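PDB 6IV9: Cas13d from uncultured Ruminococcus sp, which binds a CRISPR RNA and depends on two HEPN domains for maturation of that RNA and for cleavage of its target. Local coordinates for residues L588-I593 / S630-L635; E646-E651 / T729-L734; L829-E834 / S850-V855. The protein carries 2 engineered substitutions. All coordinates share one frame; numbering follows the deposited sequence.

Helix 713-760 runs past all three contacts: it supplies 729-734 to contact 2, packs on helix 630-638 in contact 1, and meets both sides of contact 3. Contacts 1 and 2 adjoin, their centres about 11 Å apart. They meet directly where Leu635 CD2 reaches Met731 O at 3.5 Å and where the rings of Tyr634 and Tyr732 pack edge-to-face. Both border the bound RNA, contact 1 gripping U39 and A40 of chain B and contact 2 flanking U38 of chain B. Contact 3 is set back, its nearest atom about 11 Å from the nucleic acid; its centre lies about 14 Å from that of contact 2 and about 20 Å from that of contact 1.

Contact 1. Residues L588-I593 / S630-L635; sequences LTILGI and SRFVYL. With nucleotides of chain B.
Ile590 meets Phe632 and Leu635 with its two methyls. CG2 comes in near the plane of the phenylalanine ring and touches its edge at Phe632 CE1, 3.9 Å away. Ile590 CD1, at the end of the other branch, reaches Leu635 CD1 at 4.1 Å, those two side chains crossing at about a right angle. The ring gets there because Phe632 CG stands anti to the backbone N (chi1 168°), which carries it out to helix 581-591. Behind this patch, Ala641 and Ile644 back Ile590, and Val626 packs on Phe632.

The start of helix 630-638 also holds the RNA. Arg631 stretches out from CG to NE and takes the phosphate of U39 of chain B in a two-pronged grip: NH1 to OP2 at 2.8 Å, NH2 to OP1 at 2.9 Å, both nearly straight. The adenine of A40 of chain B lies over one face of the guanidinium, its C5 atom 3.5 Å above the plane. Ser630 OG accepts a hydrogen bond from A40 N6 of chain B at 2.8 Å, with an N-H...O angle of 168°. Arg631 NH2 also makes a weak hydrogen bond to Thr729 OG1, which may help to position the guanidinium. The chemistry is thus divided: hydrocarbon joins the two helices, while charge and a single hydroxyl hold one phosphate and one base.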
# COMPACT_ATOMS: atom_id res chain seq x y z
N LEU A 588 -22.48 -17.36 -2.70
CA LEU A 588 -23.04 -18.38 -3.62
C LEU A 588 -22.81 -17.97 -5.08
O LEU A 588 -22.47 -18.81 -5.84
CB LEU A 588 -24.53 -18.56 -3.33
CG LEU A 588 -24.85 -19.61 -2.27
CD1 LEU A 588 -24.11 -19.35 -0.99
CD2 LEU A 588 -26.34 -19.68 -2.03
N THR A 589 -23.00 -16.70 -5.40
CA THR A 589 -22.82 -16.19 -6.78
C THR A 589 -21.37 -16.34 -7.25
O THR A 589 -21.16 -16.73 -8.37
CB THR A 589 -23.27 -14.73 -6.87
OG1 THR A 589 -24.60 -14.64 -6.40
CG2 THR A 589 -23.18 -14.17 -8.27
N ILE A 590 -20.40 -16.04 -6.40
CA ILE A 590 -18.98 -16.17 -6.83
C ILE A 590 -18.65 -17.64 -7.11
O ILE A 590 -17.83 -17.87 -7.95
CB ILE A 590 -17.99 -15.46 -5.87
CG1 ILE A 590 -16.80 -14.90 -6.64
CG2 ILE A 590 -17.55 -16.33 -4.72
CD1 ILE A 590 -15.95 -13.96 -5.84
N LEU A 591 -19.20 -18.55 -6.33
CA LEU A 591 -18.97 -20.00 -6.53
C LEU A 591 -19.63 -20.46 -7.83
O LEU A 591 -19.04 -21.22 -8.56
CB LEU A 591 -19.57 -20.74 -5.33
CG LEU A 591 -18.59 -21.17 -4.24
CD1 LEU A 591 -17.22 -20.55 -4.35
CD2 LEU A 591 -19.18 -21.04 -2.87
N GLY A 592 -20.83 -19.94 -8.11
CA GLY A 592 -21.62 -20.29 -9.30
C GLY A 592 -22.99 -20.80 -8.89
O GLY A 592 -23.07 -21.81 -8.24
N ILE A 593 -24.02 -20.06 -9.27
CA ILE A 593 -25.42 -20.36 -8.89
C ILE A 593 -26.34 -19.90 -10.03
O ILE A 593 -25.90 -19.14 -10.88
CB ILE A 593 -25.75 -19.64 -7.57
CG1 ILE A 593 -26.91 -20.28 -6.82
CG2 ILE A 593 -26.00 -18.17 -7.81
CD1 ILE A 593 -26.49 -21.37 -5.90
N SER A 630 -10.33 -12.87 3.25
CA SER A 630 -9.92 -11.50 2.85
C SER A 630 -9.84 -11.43 1.32
O SER A 630 -9.98 -10.36 0.78
CB SER A 630 -8.66 -11.09 3.52
OG SER A 630 -7.61 -11.95 3.18
N ARG A 631 -9.52 -12.54 0.68
CA ARG A 631 -9.44 -12.58 -0.80
C ARG A 631 -10.83 -12.40 -1.41
O ARG A 631 -10.93 -11.71 -2.39
CB ARG A 631 -8.72 -13.86 -1.22
CG ARG A 631 -7.25 -13.75 -0.89
CD ARG A 631 -6.44 -15.00 -0.86
NE ARG A 631 -5.16 -14.67 -0.28
CZ ARG A 631 -4.21 -15.55 -0.07
NH1 ARG A 631 -3.04 -15.16 0.38
NH2 ARG A 631 -4.45 -16.83 -0.29
N PHE A 632 -11.83 -13.05 -0.84
CA PHE A 632 -13.22 -12.89 -1.29
C PHE A 632 -13.65 -11.44 -1.07
O PHE A 632 -14.21 -10.84 -1.94
CB PHE A 632 -14.14 -13.81 -0.49
CG PHE A 632 -15.60 -13.54 -0.64
CD1 PHE A 632 -16.26 -13.89 -1.81
CD2 PHE A 632 -16.34 -12.94 0.36
CE1 PHE A 632 -17.61 -13.64 -1.96
CE2 PHE A 632 -17.69 -12.70 0.21
CZ PHE A 632 -18.32 -13.05 -0.95
N VAL A 633 -13.32 -10.89 0.10
CA VAL A 633 -13.72 -9.49 0.40
C VAL A 633 -13.09 -8.54 -0.62
O VAL A 633 -13.75 -7.65 -1.07
CB VAL A 633 -13.36 -9.12 1.85
CG1 VAL A 633 -13.53 -7.64 2.09
CG2 VAL A 633 -14.16 -9.94 2.83
N TYR A 634 -11.83 -8.79 -0.96
CA TYR A 634 -11.13 -7.94 -1.95
C TYR A 634 -11.87 -8.01 -3.29
O TYR A 634 -12.07 -7.00 -3.89
CB TYR A 634 -9.69 -8.42 -2.10
CG TYR A 634 -8.84 -7.52 -2.96
CD1 TYR A 634 -8.86 -7.62 -4.33
CD2 TYR A 634 -8.04 -6.55 -2.40
CE1 TYR A 634 -8.10 -6.80 -5.13
CE2 TYR A 634 -7.27 -5.71 -3.18
CZ TYR A 634 -7.31 -5.83 -4.56
OH TYR A 634 -6.58 -5.01 -5.35
N LEU A 635 -12.27 -9.20 -3.70
CA LEU A 635 -12.97 -9.38 -5.00
C LEU A 635 -14.32 -8.66 -4.99
O LEU A 635 -14.64 -8.06 -5.95
CB LEU A 635 -13.13 -10.87 -5.27
CG LEU A 635 -11.85 -11.59 -5.66
CD1 LEU A 635 -12.00 -13.09 -5.53
CD2 LEU A 635 -11.46 -11.22 -7.08
P A B 40 0.83 -21.82 4.05
OP1 A B 40 1.70 -22.80 4.75
OP2 A B 40 -0.61 -21.66 4.42
O5' A B 40 1.50 -20.38 4.21
C5' A B 40 0.98 -19.41 5.16
C4' A B 40 0.86 -18.05 4.53
O4' A B 40 -0.37 -17.95 3.78
C3' A B 40 0.66 -16.89 5.50
O3' A B 40 1.78 -16.50 6.27
C2' A B 40 0.17 -15.78 4.58
O2' A B 40 1.18 -14.99 3.97
C1' A B 40 -0.67 -16.58 3.58
N9 A B 40 -2.12 -16.37 3.68
C8 A B 40 -3.12 -17.30 3.81
N7 A B 40 -4.33 -16.77 3.80
C5 A B 40 -4.10 -15.41 3.67
C6 A B 40 -4.96 -14.30 3.58
N6 A B 40 -6.29 -14.40 3.64
N1 A B 40 -4.41 -13.08 3.43
C2 A B 40 -3.08 -12.98 3.37
N3 A B 40 -2.16 -13.94 3.45
C4 A B 40 -2.74 -15.15 3.59
P U B 39 -1.35 -18.49 -0.22
OP1 U B 39 -2.65 -19.05 0.07
OP2 U B 39 -1.03 -17.16 0.36
O5' U B 39 -0.11 -19.41 0.07
C5' U B 39 -0.19 -20.83 -0.13
C4' U B 39 1.15 -21.45 0.20
O4' U B 39 2.20 -20.81 -0.58
C3' U B 39 1.63 -21.28 1.62
O3' U B 39 0.91 -22.14 2.48
C2' U B 39 3.13 -21.54 1.47
O2' U B 39 3.57 -22.86 1.24
C1' U B 39 3.40 -20.77 0.18
N1 U B 39 3.76 -19.37 0.39
C2 U B 39 5.03 -19.09 0.88
O2 U B 39 5.83 -19.97 1.17
N3 U B 39 5.31 -17.75 1.03
C4 U B 39 4.47 -16.69 0.75
O4 U B 39 4.87 -15.54 0.92
C5 U B 39 3.18 -17.06 0.25
C6 U B 39 2.88 -18.35 0.09
P U B 38 -0.43 -12.75 -2.23
OP1 U B 38 -1.01 -11.78 -3.09
OP2 U B 38 -0.71 -12.80 -0.82
O5' U B 38 -0.82 -14.14 -2.88
C5' U B 38 -0.54 -15.30 -2.19
C4' U B 38 -0.65 -16.48 -3.14
O4' U B 38 0.25 -16.26 -4.25
C3' U B 38 -0.16 -17.76 -2.48
O3' U B 38 -1.28 -18.36 -1.83
C2' U B 38 0.36 -18.57 -3.67
O2' U B 38 -0.69 -19.18 -4.39
C1' U B 38 0.91 -17.48 -4.57
N1 U B 38 2.36 -17.29 -4.43
C2 U B 38 3.04 -16.87 -5.56
O2 U B 38 2.47 -16.67 -6.63
N3 U B 38 4.39 -16.67 -5.39
C4 U B 38 5.11 -16.83 -4.20
O4 U B 38 6.33 -16.60 -4.19
C5 U B 38 4.32 -17.21 -3.06
C6 U B 38 3.00 -17.43 -3.22

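Contact 2. Residues E646-E651 / T729-L734; sequences EVAKNE and TVMYLL. With nucleotides of chain B.
Met731 points its thioether at Val647 and Ala648, and the close packing gathers round it. Its methyl CE sits 3.9 Å from Val647 CG1 and 3.8 Å from the backbone N of Ala648, while Met731 SD lies 3.9 Å from Ala648 CB. The chain reaches this spot by folding twice, at chi2 (-42°) and chi3 (-65°), which brings CE to Val647 and the N of Ala648. One turn further along helix 713-760, Leu734 CD2 meets the same Val647 CG1 at 3.9 Å, so that this one methyl touches both residues. With an alanine at Met731 the thioether is gone, which is likely to open a gap between the helix and Ala648 and to leave Val647 CG1 with Leu734 as its remaining partner in 729-734.

Away from that apolar patch the contact turns polar and partly exposed. Lys649, its chain extended, reaches Glu646 in a salt bridge: Lys649 NZ meets Glu646 OE2 on the syn side at 2.9 Å, tilted 23° out of the carboxylate plane, with a weaker bond to OE1. Neither residue touches 729-734. The far flank of 729-734 borders the RNA instead: Tyr732 CE2 brings the edge of its ring to 3.5 Å from OP1 of U38 of chain B, and Leu733 CD1 lies 3.6 Å from the same oxygen. These are packing contacts along the phosphate.

A type I turn from Val647 to Asn650 leads out of helix 641-647, and Asn650 then serves as N-cap of helix 651-660, its OD1 accepting from Val653 N. With Val653 on Leu734 and Val657 on Leu733, two consecutive helices, 641-647 and 651-660, joined by a type I turn and an Asn N-cap, both pack against the long helix 713-760.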
# COMPACT_ATOMS: atom_id res chain seq x y z
N GLU A 646 -17.77 -15.61 -14.16
CA GLU A 646 -17.73 -15.75 -15.64
C GLU A 646 -16.29 -15.66 -16.15
O GLU A 646 -15.92 -16.42 -17.03
CB GLU A 646 -18.62 -14.73 -16.32
CG GLU A 646 -20.08 -14.97 -16.03
CD GLU A 646 -20.58 -16.36 -16.39
OE1 GLU A 646 -20.49 -16.74 -17.57
OE2 GLU A 646 -21.05 -17.06 -15.49
N VAL A 647 -15.50 -14.75 -15.59
CA VAL A 647 -14.08 -14.59 -16.00
C VAL A 647 -13.32 -15.87 -15.70
O VAL A 647 -12.47 -16.21 -16.46
CB VAL A 647 -13.40 -13.37 -15.36
CG1 VAL A 647 -11.92 -13.39 -15.64
CG2 VAL A 647 -14.03 -12.09 -15.85
N ALA A 648 -13.72 -16.59 -14.65
CA ALA A 648 -13.07 -17.84 -14.21
C ALA A 648 -13.24 -18.95 -15.24
O ALA A 648 -12.57 -19.94 -15.13
CB ALA A 648 -13.59 -18.30 -12.88
N LYS A 649 -14.15 -18.77 -16.18
CA LYS A 649 -14.41 -19.80 -17.22
C LYS A 649 -13.37 -19.70 -18.32
O LYS A 649 -13.30 -20.59 -19.15
CB LYS A 649 -15.82 -19.66 -17.77
CG LYS A 649 -16.90 -20.10 -16.80
CD LYS A 649 -18.26 -19.75 -17.26
CE LYS A 649 -19.28 -19.99 -16.17
NZ LYS A 649 -20.65 -19.71 -16.65
N ASN A 650 -12.58 -18.65 -18.30
CA ASN A 650 -11.57 -18.43 -19.34
C ASN A 650 -10.27 -19.12 -18.95
O ASN A 650 -9.52 -18.57 -18.20
CB ASN A 650 -11.36 -16.94 -19.54
CG ASN A 650 -10.55 -16.67 -20.77
OD1 ASN A 650 -9.59 -17.37 -21.05
ND2 ASN A 650 -10.96 -15.67 -21.53
N GLU A 651 -10.02 -20.29 -19.52
CA GLU A 651 -8.82 -21.08 -19.17
C GLU A 651 -7.53 -20.32 -19.48
O GLU A 651 -6.58 -20.52 -18.79
CB GLU A 651 -8.91 -22.48 -19.75
CG GLU A 651 -9.95 -23.31 -19.04
CD GLU A 651 -10.20 -24.66 -19.67
OE1 GLU A 651 -9.75 -25.64 -19.12
OE2 GLU A 651 -10.84 -24.70 -20.71
N THR A 729 -8.06 -17.45 -4.46
CA THR A 729 -6.69 -16.93 -4.63
C THR A 729 -6.43 -16.59 -6.10
O THR A 729 -5.94 -15.53 -6.37
CB THR A 729 -5.64 -17.93 -4.15
OG1 THR A 729 -5.86 -18.19 -2.77
CG2 THR A 729 -4.23 -17.44 -4.35
N VAL A 730 -6.80 -17.47 -7.01
CA VAL A 730 -6.50 -17.19 -8.44
C VAL A 730 -7.24 -15.94 -8.93
O VAL A 730 -6.65 -15.13 -9.58
CB VAL A 730 -6.81 -18.43 -9.29
CG1 VAL A 730 -6.85 -18.10 -10.76
CG2 VAL A 730 -5.85 -19.56 -9.00
N MET A 731 -8.53 -15.84 -8.64
CA MET A 731 -9.31 -14.66 -9.08
C MET A 731 -8.79 -13.39 -8.37
O MET A 731 -8.71 -12.38 -8.99
CB MET A 731 -10.81 -14.87 -8.87
CG MET A 731 -11.32 -16.09 -9.60
SD MET A 731 -10.68 -16.34 -11.28
CE MET A 731 -11.35 -14.93 -12.13
N TYR A 732 -8.44 -13.51 -7.10
CA TYR A 732 -7.93 -12.36 -6.33
C TYR A 732 -6.62 -11.86 -6.96
O TYR A 732 -6.49 -10.69 -7.17
CB TYR A 732 -7.70 -12.77 -4.88
CG TYR A 732 -6.69 -11.97 -4.12
CD1 TYR A 732 -6.98 -10.72 -3.62
CD2 TYR A 732 -5.43 -12.49 -3.87
CE1 TYR A 732 -6.04 -9.99 -2.93
CE2 TYR A 732 -4.48 -11.77 -3.19
CZ TYR A 732 -4.79 -10.52 -2.71
OH TYR A 732 -3.87 -9.83 -2.01
N LEU A 733 -5.74 -12.78 -7.32
CA LEU A 733 -4.43 -12.40 -7.91
C LEU A 733 -4.68 -11.60 -9.20
O LEU A 733 -4.04 -10.60 -9.41
CB LEU A 733 -3.69 -13.70 -8.23
CG LEU A 733 -2.45 -14.04 -7.43
CD1 LEU A 733 -2.28 -13.25 -6.16
CD2 LEU A 733 -2.31 -15.53 -7.21
N LEU A 734 -5.64 -12.03 -10.00
CA LEU A 734 -5.93 -11.31 -11.25
C LEU A 734 -6.46 -9.90 -10.97
O LEU A 734 -5.91 -8.96 -11.51
CB LEU A 734 -6.97 -12.11 -12.03
CG LEU A 734 -7.58 -11.40 -13.22
CD1 LEU A 734 -6.54 -11.17 -14.29
CD2 LEU A 734 -8.75 -12.17 -13.77
P U B 38 -0.43 -12.75 -2.23
OP1 U B 38 -1.01 -11.78 -3.09
OP2 U B 38 -0.71 -12.80 -0.82
O5' U B 38 -0.82 -14.14 -2.88
C5' U B 38 -0.54 -15.30 -2.19
C4' U B 38 -0.65 -16.48 -3.14
O4' U B 38 0.25 -16.26 -4.25
C3' U B 38 -0.16 -17.76 -2.48
O3' U B 38 -1.28 -18.36 -1.83
C2' U B 38 0.36 -18.57 -3.67
O2' U B 38 -0.69 -19.18 -4.39
C1' U B 38 0.91 -17.48 -4.57
N1 U B 38 2.36 -17.29 -4.43
C2 U B 38 3.04 -16.87 -5.56
O2 U B 38 2.47 -16.67 -6.63
N3 U B 38 4.39 -16.67 -5.39
C4 U B 38 5.11 -16.83 -4.20
O4 U B 38 6.33 -16.60 -4.19
C5 U B 38 4.32 -17.21 -3.06
C6 U B 38 3.00 -17.43 -3.22

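Contact 3. Residues L829-E834 / S850-V855; sequences LTVVRE and SIYHYV
The Tyr852 ring carries Val831 on one face: the valine methyl CG2 stands 3.8 Å above the ring plane, offset toward the rim, in a CH-pi contact 23° off the ring normal. At the edge, in plane, lies CG of the neighbouring His853, whose own imidazole has Tyr852 CD2 above the centre of one face. Tyr745 of helix 713-760 meets the Tyr852 ring with its plane nearly parallel. The phenol oxygen is held by Asn742 OD1 of the same helix.

Just before Val831 the chain makes a Schellman motif: Leu829, with positive phi, is its C-prime residue and ends helix 816-827, and Thr830 N bonds back to Cys825 O. The chain then turns straight into the one-turn helix 830-833, which lies against helix 848-861.

The other valine methyl, CG1, has two partners: Val831 CG1 is 3.7 Å from Tyr852 CD1 and 3.9 Å from Val855 CG1. Because CG1 of Val855 is anti to its backbone N (chi1 175°), it also reaches the backbone of the short helix, 3.7 Å from Val831 O. The main chains are close here, the CA atoms of Val831 and Val855 being 5.8 Å apart. Met856, one residue past Val855, also touches Val831. On the far side of the short helix, Val832 rests on Val739 of helix 713-760, and Leu829 packs on Thr188 and Tyr192 of helix 168-197.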
# COMPACT_ATOMS: atom_id res chain seq x y z
N LEU A 829 -11.49 3.18 -12.39
CA LEU A 829 -11.14 1.74 -12.43
C LEU A 829 -12.02 1.01 -13.45
O LEU A 829 -12.40 -0.10 -13.20
CB LEU A 829 -11.23 1.13 -11.04
CG LEU A 829 -9.97 1.31 -10.21
CD1 LEU A 829 -9.79 2.75 -9.80
CD2 LEU A 829 -9.94 0.40 -9.00
N THR A 830 -12.23 1.62 -14.61
CA THR A 830 -13.09 1.06 -15.68
C THR A 830 -12.53 -0.28 -16.16
O THR A 830 -13.30 -1.15 -16.48
CB THR A 830 -13.22 2.04 -16.84
OG1 THR A 830 -13.72 3.23 -16.27
CG2 THR A 830 -14.12 1.52 -17.93
N VAL A 831 -11.23 -0.43 -16.19
CA VAL A 831 -10.65 -1.70 -16.68
C VAL A 831 -11.12 -2.82 -15.77
O VAL A 831 -11.43 -3.87 -16.25
CB VAL A 831 -9.12 -1.62 -16.71
CG1 VAL A 831 -8.48 -2.98 -16.82
CG2 VAL A 831 -8.63 -0.70 -17.82
N VAL A 832 -11.06 -2.60 -14.46
CA VAL A 832 -11.50 -3.65 -13.51
C VAL A 832 -13.01 -3.84 -13.64
O VAL A 832 -13.45 -4.95 -13.71
CB VAL A 832 -11.09 -3.33 -12.07
CG1 VAL A 832 -11.59 -4.40 -11.13
CG2 VAL A 832 -9.59 -3.20 -11.98
N ARG A 833 -13.74 -2.73 -13.59
CA ARG A 833 -15.23 -2.85 -13.95
C ARG A 833 -15.78 -3.54 -15.18
O ARG A 833 -16.65 -4.35 -15.03
CB ARG A 833 -15.85 -1.45 -13.86
CG ARG A 833 -17.37 -1.48 -13.91
CD ARG A 833 -17.97 -0.11 -13.70
NE ARG A 833 -18.19 0.10 -12.29
CZ ARG A 833 -19.29 -0.26 -11.64
NH1 ARG A 833 -20.42 -0.42 -12.30
NH2 ARG A 833 -19.25 -0.47 -10.34
N GLU A 834 -15.06 -3.39 -16.28
CA GLU A 834 -15.40 -3.92 -17.62
C GLU A 834 -14.53 -5.12 -18.00
O GLU A 834 -14.57 -5.50 -19.13
CB GLU A 834 -15.18 -2.79 -18.62
CG GLU A 834 -16.01 -1.56 -18.34
CD GLU A 834 -17.49 -1.78 -18.50
OE1 GLU A 834 -17.88 -2.37 -19.49
OE2 GLU A 834 -18.25 -1.37 -17.62
N SER A 850 -0.32 -6.15 -20.48
CA SER A 850 -1.05 -6.35 -21.76
C SER A 850 -2.55 -6.53 -21.53
O SER A 850 -3.31 -6.10 -22.35
CB SER A 850 -0.46 -7.39 -22.66
OG SER A 850 -0.28 -8.58 -21.98
N ILE A 851 -2.95 -7.20 -20.46
CA ILE A 851 -4.41 -7.35 -20.21
C ILE A 851 -5.00 -5.97 -19.96
O ILE A 851 -5.97 -5.64 -20.54
CB ILE A 851 -4.67 -8.25 -19.00
CG1 ILE A 851 -4.18 -9.68 -19.24
CG2 ILE A 851 -6.13 -8.21 -18.61
CD1 ILE A 851 -4.21 -10.54 -18.02
N TYR A 852 -4.34 -5.19 -19.12
CA TYR A 852 -4.90 -3.87 -18.74
C TYR A 852 -5.04 -2.98 -19.97
O TYR A 852 -6.07 -2.40 -20.16
CB TYR A 852 -3.91 -3.22 -17.78
CG TYR A 852 -4.28 -1.82 -17.35
CD1 TYR A 852 -5.07 -1.61 -16.24
CD2 TYR A 852 -3.82 -0.73 -18.03
CE1 TYR A 852 -5.41 -0.33 -15.84
CE2 TYR A 852 -4.16 0.55 -17.65
CZ TYR A 852 -4.96 0.75 -16.55
OH TYR A 852 -5.27 2.01 -16.18
N HIS A 853 -4.00 -2.89 -20.78
CA HIS A 853 -4.04 -2.03 -21.98
C HIS A 853 -5.06 -2.54 -23.01
O HIS A 853 -5.71 -1.73 -23.63
CB HIS A 853 -2.63 -1.73 -22.47
CG HIS A 853 -1.96 -0.75 -21.57
ND1 HIS A 853 -2.39 0.54 -21.45
CD2 HIS A 853 -0.94 -0.88 -20.72
CE1 HIS A 853 -1.64 1.16 -20.58
NE2 HIS A 853 -0.76 0.32 -20.12
N TYR A 854 -5.18 -3.85 -23.18
CA TYR A 854 -6.19 -4.31 -24.16
C TYR A 854 -7.59 -3.91 -23.69
O TYR A 854 -8.32 -3.34 -24.44
CB TYR A 854 -6.10 -5.82 -24.37
CG TYR A 854 -7.20 -6.29 -25.28
CD1 TYR A 854 -7.10 -6.12 -26.64
CD2 TYR A 854 -8.38 -6.81 -24.78
CE1 TYR A 854 -8.12 -6.48 -27.49
CE2 TYR A 854 -9.42 -7.19 -25.61
CZ TYR A 854 -9.28 -7.02 -26.97
OH TYR A 854 -10.29 -7.37 -27.80
N VAL A 855 -7.91 -4.17 -22.44
CA VAL A 855 -9.26 -3.82 -21.91
C VAL A 855 -9.43 -2.30 -21.97
O VAL A 855 -10.46 -1.85 -22.38
CB VAL A 855 -9.45 -4.35 -20.48
CG1 VAL A 855 -10.75 -3.89 -19.87
CG2 VAL A 855 -9.32 -5.86 -20.42